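Local coordinates for protein beta-galactosidase (Geobacillus stearothermophilus, PDB 4OIF) that probably hydrolyses terminal non-reducing beta-D-galactose residues from beta-D-galactosides, as a zinc-containing intracellular enzyme of glycoside hydrolase family 42 that forms a homotrimer, at residues R548-K553 / H603-Q608; R447-R452 / E609-L614; D76-G81 / G145-L150. All blocks are in the same frame, centred on the assembly; numbering follows the deposited sequence. Where two conformers were deposited one is given.

Interaction 1: residues R548-K553 / H603-Q608; sequences RSYELK and HRDFYQ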
loop_
_atom_site.group_PDB
_atom_site.type_symbol
_atom_site.label_atom_id
_atom_site.label_comp_id
_atom_site.label_asym_id
_atom_site.label_seq_id
_atom_site.Cartn_x
_atom_site.Cartn_y
_atom_site.Cartn_z
ATOM N N ARG A 548 -17.470 -30.215 25.969
ATOM C CA ARG A 548 -16.210 -29.986 25.268
ATOM C C ARG A 548 -15.817 -28.500 25.359
ATOM O O ARG A 548 -16.673 -27.642 25.564
ATOM C CB ARG A 548 -16.349 -30.455 23.810
ATOM C CG ARG A 548 -15.089 -30.436 22.948
ATOM C CD ARG A 548 -15.466 -30.679 21.478
ATOM N NE ARG A 548 -14.337 -30.677 20.536
ATOM C CZ ARG A 548 -13.604 -29.604 20.227
ATOM N NH1 ARG A 548 -13.845 -28.439 20.808
ATOM N NH2 ARG A 548 -12.616 -29.690 19.347
ATOM N N SER A 549 -14.527 -28.195 25.244
ATOM C CA SER A 549 -14.099 -26.815 25.035
ATOM C C SER A 549 -13.947 -26.537 23.552
ATOM O O SER A 549 -13.429 -27.376 22.815
ATOM C CB SER A 549 -12.789 -26.527 25.753
ATOM O OG SER A 549 -13.035 -26.230 27.107
ATOM N N TYR A 550 -14.402 -25.360 23.123
ATOM C CA TYR A 550 -14.292 -24.924 21.722
ATOM C C TYR A 550 -13.555 -23.589 21.649
ATOM O O TYR A 550 -13.837 -22.686 22.422
ATOM C CB TYR A 550 -15.675 -24.796 21.073
ATOM C CG TYR A 550 -16.473 -26.085 20.999
ATOM C CD1 TYR A 550 -17.319 -26.466 22.034
ATOM C CD2 TYR A 550 -16.389 -26.914 19.886
ATOM C CE1 TYR A 550 -18.053 -27.633 21.962
ATOM C CE2 TYR A 550 -17.115 -28.086 19.807
ATOM C CZ TYR A 550 -17.943 -28.440 20.845
ATOM O OH TYR A 550 -18.664 -29.603 20.767
ATOM N N GLU A 551 -12.616 -23.453 20.726
ATOM C CA GLU A 551 -11.832 -22.224 20.667
ATOM C C GLU A 551 -12.614 -21.000 20.167
ATOM O O GLU A 551 -13.387 -21.083 19.214
ATOM C CB GLU A 551 -10.599 -22.417 19.787
ATOM C CG GLU A 551 -9.570 -21.293 19.945
ATOM C CD GLU A 551 -8.485 -21.334 18.888
ATOM O OE1 GLU A 551 -7.292 -21.256 19.253
ATOM O OE2 GLU A 551 -8.828 -21.442 17.693
ATOM N N LEU A 552 -12.400 -19.866 20.827
ATOM C CA LEU A 552 -12.998 -18.609 20.406
ATOM C C LEU A 552 -11.939 -17.661 19.873
ATOM O O LEU A 552 -10.845 -17.545 20.447
ATOM C CB LEU A 552 -13.749 -17.939 21.563
ATOM C CG LEU A 552 -14.449 -16.603 21.289
ATOM C CD1 LEU A 552 -15.667 -16.472 22.194
ATOM C CD2 LEU A 552 -13.528 -15.394 21.464
ATOM N N LYS A 553 -12.294 -16.968 18.793
ATOM C CA LYS A 553 -11.483 -15.888 18.232
ATOM C C LYS A 553 -12.336 -14.673 17.849
ATOM O O LYS A 553 -13.542 -14.800 17.620
ATOM C CB LYS A 553 -10.705 -16.382 17.003
ATOM C CG LYS A 553 -9.712 -17.476 17.331
ATOM C CD LYS A 553 -8.727 -17.724 16.214
ATOM C CE LYS A 553 -9.378 -18.282 14.971
ATOM N NZ LYS A 553 -8.347 -18.489 13.900
ATOM N N HIS A 603 -19.779 -25.414 15.338
ATOM C CA HIS A 603 -20.933 -25.329 14.458
ATOM C C HIS A 603 -21.365 -26.719 14.026
ATOM O O HIS A 603 -22.566 -27.003 13.937
ATOM C CB HIS A 603 -20.627 -24.441 13.252
ATOM C CG HIS A 603 -20.243 -23.048 13.638
ATOM N ND1 HIS A 603 -19.015 -22.505 13.339
ATOM C CD2 HIS A 603 -20.909 -22.105 14.345
ATOM C CE1 HIS A 603 -18.947 -21.280 13.834
ATOM N NE2 HIS A 603 -20.084 -21.012 14.446
ATOM N N ARG A 604 -20.391 -27.593 13.792
ATOM C CA ARG A 604 -20.723 -28.968 13.467
ATOM C C ARG A 604 -21.605 -29.581 14.558
ATOM O O ARG A 604 -22.681 -30.091 14.266
ATOM C CB ARG A 604 -19.462 -29.794 13.261
ATOM C CG ARG A 604 -18.694 -29.437 12.000
ATOM C CD ARG A 604 -17.708 -30.537 11.643
ATOM N NE ARG A 604 -16.814 -30.114 10.582
ATOM C CZ ARG A 604 -15.569 -29.696 10.777
ATOM N NH1 ARG A 604 -15.051 -29.662 12.003
ATOM N NH2 ARG A 604 -14.836 -29.322 9.740
ATOM N N ASP A 605 -21.181 -29.490 15.816
ATOM C CA ASP A 605 -21.911 -30.130 16.914
ATOM C C ASP A 605 -23.283 -29.460 17.203
ATOM O O ASP A 605 -24.335 -30.132 17.330
ATOM C CB ASP A 605 -21.019 -30.146 18.162
ATOM C CG ASP A 605 -19.722 -30.978 17.963
ATOM O OD1 ASP A 605 -19.630 -31.751 16.990
ATOM O OD2 ASP A 605 -18.789 -30.875 18.783
ATOM N N PHE A 606 -23.260 -28.134 17.271
ATOM C CA PHE A 606 -24.441 -27.316 17.524
ATOM C C PHE A 606 -25.536 -27.603 16.494
ATOM O O PHE A 606 -26.710 -27.934 16.813
ATOM C CB PHE A 606 -24.041 -25.826 17.501
ATOM C CG PHE A 606 -25.169 -24.887 17.806
ATOM C CD1 PHE A 606 -25.471 -24.547 19.116
ATOM C CD2 PHE A 606 -25.944 -24.358 16.787
ATOM C CE1 PHE A 606 -26.535 -23.686 19.400
ATOM C CE2 PHE A 606 -27.001 -23.510 17.070
ATOM C CZ PHE A 606 -27.295 -23.177 18.383
ATOM N N TYR A 607 -25.132 -27.483 15.237
ATOM C CA TYR A 607 -26.076 -27.661 14.154
ATOM C C TYR A 607 -26.420 -29.130 13.955
ATOM O O TYR A 607 -27.464 -29.442 13.401
ATOM C CB TYR A 607 -25.541 -27.042 12.864
ATOM C CG TYR A 607 -25.675 -25.535 12.856
ATOM C CD1 TYR A 607 -26.920 -24.933 12.997
ATOM C CD2 TYR A 607 -24.566 -24.718 12.720
ATOM C CE1 TYR A 607 -27.055 -23.559 13.000
ATOM C CE2 TYR A 607 -24.691 -23.340 12.725
ATOM C CZ TYR A 607 -25.935 -22.769 12.858
ATOM O OH TYR A 607 -26.057 -21.406 12.854
ATOM N N GLN A 608 -25.565 -30.031 14.428
ATOM C CA GLN A 608 -25.885 -31.446 14.357
ATOM C C GLN A 608 -27.079 -31.687 15.235
ATOM O O GLN A 608 -28.048 -32.363 14.834
ATOM C CB GLN A 608 -24.724 -32.324 14.813
ATOM C CG GLN A 608 -24.947 -33.794 14.511
ATOM C CD GLN A 608 -25.085 -34.054 13.014
ATOM O OE1 GLN A 608 -24.449 -33.384 12.192
ATOM N NE2 GLN A 608 -25.925 -35.022 12.652
#

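Interaction 2: residues R447-R452 / E609-L614; sequences RPFWER and ELMEKL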
loop_
_atom_site.group_PDB
_atom_site.type_symbol
_atom_site.label_atom_id
_atom_site.label_comp_id
_atom_site.label_asym_id
_atom_site.label_seq_id
_atom_site.Cartn_x
_atom_site.Cartn_y
_atom_site.Cartn_z
ATOM N N ARG A 447 -21.295 -24.215 6.522
ATOM C CA ARG A 447 -20.375 -25.351 6.451
ATOM C C ARG A 447 -20.941 -26.708 6.938
ATOM O O ARG A 447 -20.854 -27.690 6.212
ATOM C CB ARG A 447 -19.079 -25.038 7.215
ATOM C CG ARG A 447 -18.111 -26.223 7.247
ATOM C CD ARG A 447 -16.981 -26.019 8.228
ATOM N NE ARG A 447 -16.193 -24.846 7.876
ATOM C CZ ARG A 447 -15.275 -24.839 6.913
ATOM N NH1 ARG A 447 -15.034 -25.947 6.219
ATOM N NH2 ARG A 447 -14.596 -23.732 6.644
ATOM N N PRO A 448 -21.521 -26.772 8.151
ATOM C CA PRO A 448 -22.010 -28.090 8.584
ATOM C C PRO A 448 -23.118 -28.651 7.698
ATOM O O PRO A 448 -23.211 -29.863 7.544
ATOM C CB PRO A 448 -22.542 -27.824 10.003
ATOM C CG PRO A 448 -21.843 -26.600 10.450
ATOM C CD PRO A 448 -21.697 -25.759 9.208
ATOM N N PHE A 449 -23.935 -27.787 7.111
ATOM C CA PHE A 449 -25.037 -28.247 6.260
ATOM C C PHE A 449 -24.501 -28.750 4.922
ATOM O O PHE A 449 -24.968 -29.759 4.396
ATOM C CB PHE A 449 -26.067 -27.124 6.091
ATOM C CG PHE A 449 -26.729 -26.750 7.389
ATOM C CD1 PHE A 449 -27.898 -27.381 7.793
ATOM C CD2 PHE A 449 -26.135 -25.833 8.250
ATOM C CE1 PHE A 449 -28.487 -27.079 9.010
ATOM C CE2 PHE A 449 -26.717 -25.520 9.469
ATOM C CZ PHE A 449 -27.895 -26.144 9.850
ATOM N N TRP A 450 -23.486 -28.070 4.404
ATOM C CA TRP A 450 -22.801 -28.517 3.203
ATOM C C TRP A 450 -22.152 -29.872 3.462
ATOM O O TRP A 450 -22.254 -30.776 2.641
ATOM C CB TRP A 450 -21.748 -27.488 2.759
ATOM C CG TRP A 450 -21.192 -27.724 1.374
ATOM C CD1 TRP A 450 -21.798 -27.432 0.179
ATOM C CD2 TRP A 450 -19.920 -28.293 1.047
ATOM N NE1 TRP A 450 -20.981 -27.789 -0.871
ATOM C CE2 TRP A 450 -19.821 -28.316 -0.363
ATOM C CE3 TRP A 450 -18.855 -28.790 1.809
ATOM C CZ2 TRP A 450 -18.698 -28.823 -1.025
ATOM C CZ3 TRP A 450 -17.746 -29.285 1.155
ATOM C CH2 TRP A 450 -17.675 -29.302 -0.252
ATOM N N GLU A 451 -21.501 -30.009 4.616
ATOM C CA GLU A 451 -20.801 -31.242 4.965
ATOM C C GLU A 451 -21.776 -32.412 5.156
ATOM O O GLU A 451 -21.378 -33.571 5.089
ATOM C CB GLU A 451 -19.938 -31.033 6.226
ATOM C CG GLU A 451 -18.668 -30.214 5.982
ATOM C CD GLU A 451 -17.816 -29.991 7.226
ATOM O OE1 GLU A 451 -18.200 -30.475 8.302
ATOM O OE2 GLU A 451 -16.761 -29.315 7.135
ATOM N N ARG A 452 -23.052 -32.099 5.365
ATOM C CA ARG A 452 -24.087 -33.103 5.548
ATOM C C ARG A 452 -25.026 -33.214 4.343
ATOM O O ARG A 452 -25.983 -33.990 4.365
ATOM C CB ARG A 452 -24.909 -32.782 6.793
ATOM C CG ARG A 452 -24.174 -32.986 8.090
ATOM C CD ARG A 452 -24.173 -34.440 8.482
ATOM N NE ARG A 452 -23.686 -34.601 9.843
ATOM C CZ ARG A 452 -22.601 -35.291 10.170
ATOM N NH1 ARG A 452 -21.890 -35.897 9.228
ATOM N NH2 ARG A 452 -22.232 -35.377 11.443
ATOM N N GLU A 609 -27.004 -31.117 16.438
ATOM C CA GLU A 609 -28.135 -31.199 17.354
ATOM C C GLU A 609 -29.380 -30.593 16.747
ATOM O O GLU A 609 -30.469 -31.157 16.881
ATOM C CB GLU A 609 -27.827 -30.519 18.678
ATOM C CG GLU A 609 -26.904 -31.326 19.551
ATOM C CD GLU A 609 -27.427 -31.444 20.955
ATOM O OE1 GLU A 609 -28.521 -30.898 21.216
ATOM O OE2 GLU A 609 -26.741 -32.069 21.793
ATOM N N LEU A 610 -29.238 -29.453 16.079
ATOM C CA LEU A 610 -30.439 -28.899 15.436
ATOM C C LEU A 610 -30.984 -29.795 14.300
ATOM O O LEU A 610 -32.189 -29.820 14.055
ATOM C CB LEU A 610 -30.169 -27.489 14.910
ATOM C CG LEU A 610 -30.262 -26.428 16.011
ATOM C CD1 LEU A 610 -29.945 -25.028 15.482
ATOM C CD2 LEU A 610 -31.644 -26.455 16.671
ATOM N N MET A 611 -30.105 -30.533 13.626
ATOM C CA MET A 611 -30.491 -31.405 12.510
ATOM C C MET A 611 -31.239 -32.635 13.014
ATOM O O MET A 611 -32.180 -33.113 12.381
ATOM C CB MET A 611 -29.263 -31.867 11.713
ATOM C CG MET A 611 -28.578 -30.841 10.818
ATOM S SD MET A 611 -26.929 -31.445 10.354
ATOM C CE MET A 611 -26.217 -29.999 9.572
ATOM N N GLU A 612 -30.794 -33.176 14.140
ATOM C CA GLU A 612 -31.521 -34.276 14.741
ATOM C C GLU A 612 -32.856 -33.763 15.274
ATOM O O GLU A 612 -33.904 -34.353 15.012
ATOM C CB GLU A 612 -30.687 -34.929 15.839
ATOM C CG GLU A 612 -29.462 -35.650 15.289
ATOM C CD GLU A 612 -28.464 -36.044 16.361
ATOM O OE1 GLU A 612 -28.704 -35.735 17.547
ATOM O OE2 GLU A 612 -27.432 -36.658 16.010
ATOM N N LYS A 613 -32.811 -32.639 15.986
ATOM C CA LYS A 613 -34.004 -32.053 16.584
ATOM C C LYS A 613 -35.097 -31.768 15.555
ATOM O O LYS A 613 -36.266 -32.046 15.793
ATOM C CB LYS A 613 -33.638 -30.768 17.322
ATOM C CG LYS A 613 -34.669 -30.297 18.331
ATOM C CD LYS A 613 -34.134 -29.105 19.129
ATOM C CE LYS A 613 -34.941 -28.866 20.396
ATOM N NZ LYS A 613 -36.395 -28.737 20.094
ATOM N N LEU A 614 -34.708 -31.237 14.403
ATOM C CA LEU A 614 -35.671 -30.817 13.395
ATOM C C LEU A 614 -35.816 -31.803 12.246
ATOM O O LEU A 614 -36.528 -31.522 11.273
ATOM C CB LEU A 614 -35.276 -29.458 12.828
ATOM C CG LEU A 614 -35.195 -28.350 13.854
ATOM C CD1 LEU A 614 -34.848 -27.055 13.151
ATOM C CD2 LEU A 614 -36.529 -28.261 14.563
#

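Interaction 3: residues D76-G81 / G145-L150; sequences DIYRIG and GDHPAL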
loop_
_atom_site.group_PDB
_atom_site.type_symbol
_atom_site.label_atom_id
_atom_site.label_comp_id
_atom_site.label_asym_id
_atom_site.label_seq_id
_atom_site.Cartn_x
_atom_site.Cartn_y
_atom_site.Cartn_z
ATOM N N ASP A 76 -26.511 -18.352 -39.093
ATOM C CA ASP A 76 -25.509 -19.417 -39.030
ATOM C C ASP A 76 -25.631 -20.261 -37.771
ATOM O O ASP A 76 -25.501 -21.485 -37.812
ATOM C CB ASP A 76 -24.090 -18.837 -39.093
ATOM C CG ASP A 76 -23.699 -18.416 -40.480
ATOM O OD1 ASP A 76 -24.427 -18.769 -41.421
ATOM O OD2 ASP A 76 -22.656 -17.757 -40.640
ATOM N N ILE A 77 -25.840 -19.604 -36.639
ATOM C CA ILE A 77 -25.940 -20.334 -35.393
ATOM C C ILE A 77 -27.216 -21.140 -35.430
ATOM O O ILE A 77 -27.224 -22.307 -35.009
ATOM C CB ILE A 77 -25.898 -19.389 -34.190
ATOM C CG1 ILE A 77 -24.458 -18.927 -33.971
ATOM C CG2 ILE A 77 -26.458 -20.054 -32.926
ATOM C CD1 ILE A 77 -24.351 -17.801 -33.002
ATOM N N TYR A 78 -28.281 -20.537 -35.965
ATOM C CA TYR A 78 -29.544 -21.258 -36.106
ATOM C C TYR A 78 -29.375 -22.514 -36.990
ATOM O O TYR A 78 -29.893 -23.588 -36.683
ATOM C CB TYR A 78 -30.621 -20.323 -36.679
ATOM C CG TYR A 78 -32.024 -20.905 -36.711
ATOM C CD1 TYR A 78 -32.606 -21.433 -35.563
ATOM C CD2 TYR A 78 -32.776 -20.904 -37.881
ATOM C CE1 TYR A 78 -33.882 -21.958 -35.585
ATOM C CE2 TYR A 78 -34.061 -21.428 -37.909
ATOM C CZ TYR A 78 -34.600 -21.956 -36.757
ATOM O OH TYR A 78 -35.869 -22.480 -36.758
ATOM N N ARG A 79 -28.611 -22.373 -38.064
ATOM C CA ARG A 79 -28.410 -23.440 -39.040
ATOM C C ARG A 79 -27.844 -24.703 -38.400
ATOM O O ARG A 79 -28.275 -25.808 -38.708
ATOM C CB ARG A 79 -27.482 -22.955 -40.160
ATOM C CG ARG A 79 -27.448 -23.839 -41.390
ATOM C CD ARG A 79 -26.633 -23.194 -42.521
ATOM N NE ARG A 79 -25.217 -23.532 -42.442
ATOM C CZ ARG A 79 -24.242 -22.658 -42.247
ATOM N NH1 ARG A 79 -24.513 -21.374 -42.130
ATOM N NH2 ARG A 79 -22.991 -23.073 -42.182
ATOM N N ILE A 80 -26.872 -24.533 -37.511
ATOM C CA ILE A 80 -26.253 -25.675 -36.840
ATOM C C ILE A 80 -27.018 -26.087 -35.580
ATOM O O ILE A 80 -26.501 -26.828 -34.749
ATOM C CB ILE A 80 -24.787 -25.389 -36.453
ATOM C CG1 ILE A 80 -24.712 -24.257 -35.427
ATOM C CG2 ILE A 80 -23.962 -25.048 -37.688
ATOM C CD1 ILE A 80 -23.332 -24.006 -34.913
ATOM N N GLY A 81 -28.242 -25.596 -35.430
ATOM C CA GLY A 81 -29.099 -26.045 -34.347
ATOM C C GLY A 81 -28.900 -25.317 -33.033
ATOM O O GLY A 81 -29.258 -25.837 -31.983
ATOM N N GLY A 145 -36.021 -9.686 -32.960
ATOM C CA GLY A 145 -37.001 -10.105 -31.983
ATOM C C GLY A 145 -37.813 -11.321 -32.369
ATOM O O GLY A 145 -38.191 -12.116 -31.509
ATOM N N ASP A 146 -38.066 -11.486 -33.666
ATOM C CA ASP A 146 -38.866 -12.613 -34.138
ATOM C C ASP A 146 -38.007 -13.736 -34.722
ATOM O O ASP A 146 -38.520 -14.702 -35.275
ATOM C CB ASP A 146 -39.891 -12.145 -35.174
ATOM C CG ASP A 146 -39.248 -11.650 -36.456
ATOM O OD1 ASP A 146 -38.030 -11.365 -36.458
ATOM O OD2 ASP A 146 -39.981 -11.530 -37.464
ATOM N N HIS A 147 -36.693 -13.619 -34.589
ATOM C CA HIS A 147 -35.809 -14.644 -35.125
ATOM C C HIS A 147 -35.888 -15.881 -34.234
ATOM O O HIS A 147 -35.821 -15.771 -33.010
ATOM C CB HIS A 147 -34.372 -14.146 -35.216
ATOM C CG HIS A 147 -33.490 -15.001 -36.071
ATOM N ND1 HIS A 147 -33.081 -16.262 -35.691
ATOM C CD2 HIS A 147 -32.926 -14.767 -37.281
ATOM C CE1 HIS A 147 -32.317 -16.775 -36.638
ATOM N NE2 HIS A 147 -32.200 -15.887 -37.611
ATOM N N PRO A 148 -36.030 -17.067 -34.846
ATOM C CA PRO A 148 -36.182 -18.324 -34.096
ATOM C C PRO A 148 -34.995 -18.664 -33.171
ATOM O O PRO A 148 -35.206 -19.308 -32.145
ATOM C CB PRO A 148 -36.336 -19.372 -35.199
ATOM C CG PRO A 148 -35.759 -18.738 -36.425
ATOM C CD PRO A 148 -36.052 -17.282 -36.303
ATOM N N ALA A 149 -33.783 -18.234 -33.508
ATOM C CA ALA A 149 -32.626 -18.488 -32.646
ATOM C C ALA A 149 -32.615 -17.650 -31.370
ATOM O O ALA A 149 -31.884 -17.965 -30.432
ATOM C CB ALA A 149 -31.334 -18.261 -33.407
ATOM N N LEU A 150 -33.416 -16.593 -31.321
ATOM C CA LEU A 150 -33.393 -15.708 -30.155
ATOM C C LEU A 150 -33.937 -16.408 -28.926
ATOM O O LEU A 150 -35.037 -16.944 -28.951
ATOM C CB LEU A 150 -34.185 -14.423 -30.410
ATOM C CG LEU A 150 -34.125 -13.455 -29.221
ATOM C CD1 LEU A 150 -32.683 -13.149 -28.890
ATOM C CD2 LEU A 150 -34.908 -12.165 -29.480
#

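Interaction 1: residues R548-K553 / H603-Q608
Tyr-550 and Asp-605 meet through a single pair of oxygens, the phenol OH of the strand residue and OD2 of the helix residue. OH donates to OD2, and the modelled separation of 2.4 Å is very short, so its exact value is doubtful. The carboxylate oxygen lies at the rim of the phenol ring, near the ring plane, with OD2 3.3 Å from CZ of Tyr-550. Ring and carboxylate planes are turned 72° apart, so the two flat groups touch without stacking. Both side chains span the distance between the backbones, the CA atoms of Tyr-550 and Asp-605 being 10.4 Å apart. Asp-605 has CG anti to its carbonyl carbon (chi1 -62°), which directs the carboxylate off the helix toward the strand.

Arg-548, two residues earlier on the strand, sets its CG over one face of the Tyr-550 ring, 4.0 Å above the plane and offset toward the rim. Its CD comes no nearer than 4.3 Å to Asp-605 OD2. Phe-602 packs edge-to-face with Tyr-550, and Gln-601 NE2 hydrogen-bonds to Asp-605 OD1, so each carboxylate oxygen has its own partner.

The contact ties strand 548-553 to helix 600-613 within the trimerisation domain, although no other chain touches it. Chemically it is one polar link at the end of a buried tyrosine: the carboxylate satisfies the phenol hydroxyl, while Arg-548 NE, 4.8 Å from Asp-605 OD2 and not bonded to it, would probably favour the charged form of the acid.

Interaction 2: residues R447-R452 / E609-L614
Met-611 reaches from helix 600-613 onto the end of helix 438-451, and its methyl group makes the tight part of the contact. CE sits over one face of the Phe-449 ring, 3.8 Å from the centroid and 21° off the ring normal, a CH-pi contact displaced toward the CD1 side. The same methyl is 3.6 Å from the backbone O of Pro-448. Because the methionine chain is extended beyond CG, CE arrives end-on, while SD stays farther back at 5.3 Å from the ring centroid, an oblique Met-aromatic approach. A leucine in place of Phe-449 would probably deprive the methyl of its flat aromatic support and leave the end of Met-611 freer to turn.

The looser side is formed by Arg-452, an exposed residue whose CG passes 3.9 Å from Met-611 SD. The chain bends at chi2 (-81°), and its polar end turns to other partners: NE hydrogen-bonds to Gln-608 OE1, on the same helix as Met-611, and NH1 to a glycerol that is probably from the crystallisation liquor. The aliphatic part of the arginine thus borders both the sulfur and the methyl.

No hydrogen bond crosses from 447-452 to 609-614; between these two segments the contact is apolar. Ile-454 touches both Phe-449 and Met-611, Leu-616 also packs on the methionine, and Leu-470 and Ile-472 of strand 470-473 lie against Phe-449, placing the helix pair against the mixed sheet of the trimerisation domain.

Interaction 3: residues D76-G81 / G145-L150
Tyr-78 carries the contact from helix 68-79, meeting His-147, Pro-148 and Ala-149 of the loop that leads into strand 150-154. One residue earlier, Ile-77 packs on Val-84 of strand 83-87, which Ala-149 also touches. At Tyr-78, CG is anti to the backbone N (chi1 -173°), which carries the ring out over Pro-148, the two side chains crossing at about a right angle. CB lies 3.9 Å from Ala-149 CB, close to the backbone, where the CA atoms of these two residues are 5.4 Å apart. Farther out, Pro-148 CG lies over one face of the ring, offset toward the rim: it is 3.6 Å from the centroid and 21° off the normal, a CH-pi contact. His-147 turns its edge toward the tyrosine face in an offset edge-to-face pair, centroids 5.7 Å apart and planes at 81°.

The imidazole is bonded at both nitrogens. Ala-149 N donates to ND1 at 3.0 Å, in the ring plane, while NE2 hydrogen-bonds to Asp-75 OD1. A type I turn from His-147 to Leu-150 brings all three loop residues to the tyrosine.

Beyond Tyr-78 the helix closes in a Schellman motif, with Gly-81 at positive phi as its C-prime residue and its N bonded 2.9 Å from Tyr-78 O. This is a helix-end to loop contact in the TIM-barrel domain. No hydrogen bond joins the two segments; the contact is apolar and aromatic, and the bonds at ND1 and NE2 probably fix the rotation of the imidazole that meets the tyrosine.

Overall arrangement
Interactions 1 and 2 both use helix 600-613 of the trimerisation domain, their centres 13 Å apart, and interaction 1 is nested along the chain inside the loop that interaction 2 closes. They join directly: Arg-604 NE forms a salt bridge with Glu-451 OE1 at 2.7 Å, and Tyr-607 packs on Phe-449. Interaction 3 belongs to the TIM-barrel domain, its centre about 55 Å from that of interaction 1, across the chain's centre. Interaction 2 is the most buried and almost wholly apolar; interaction 1, partly buried, rests on one polar bond; interaction 3, also partly buried, sets an exposed aromatic ring against a loop.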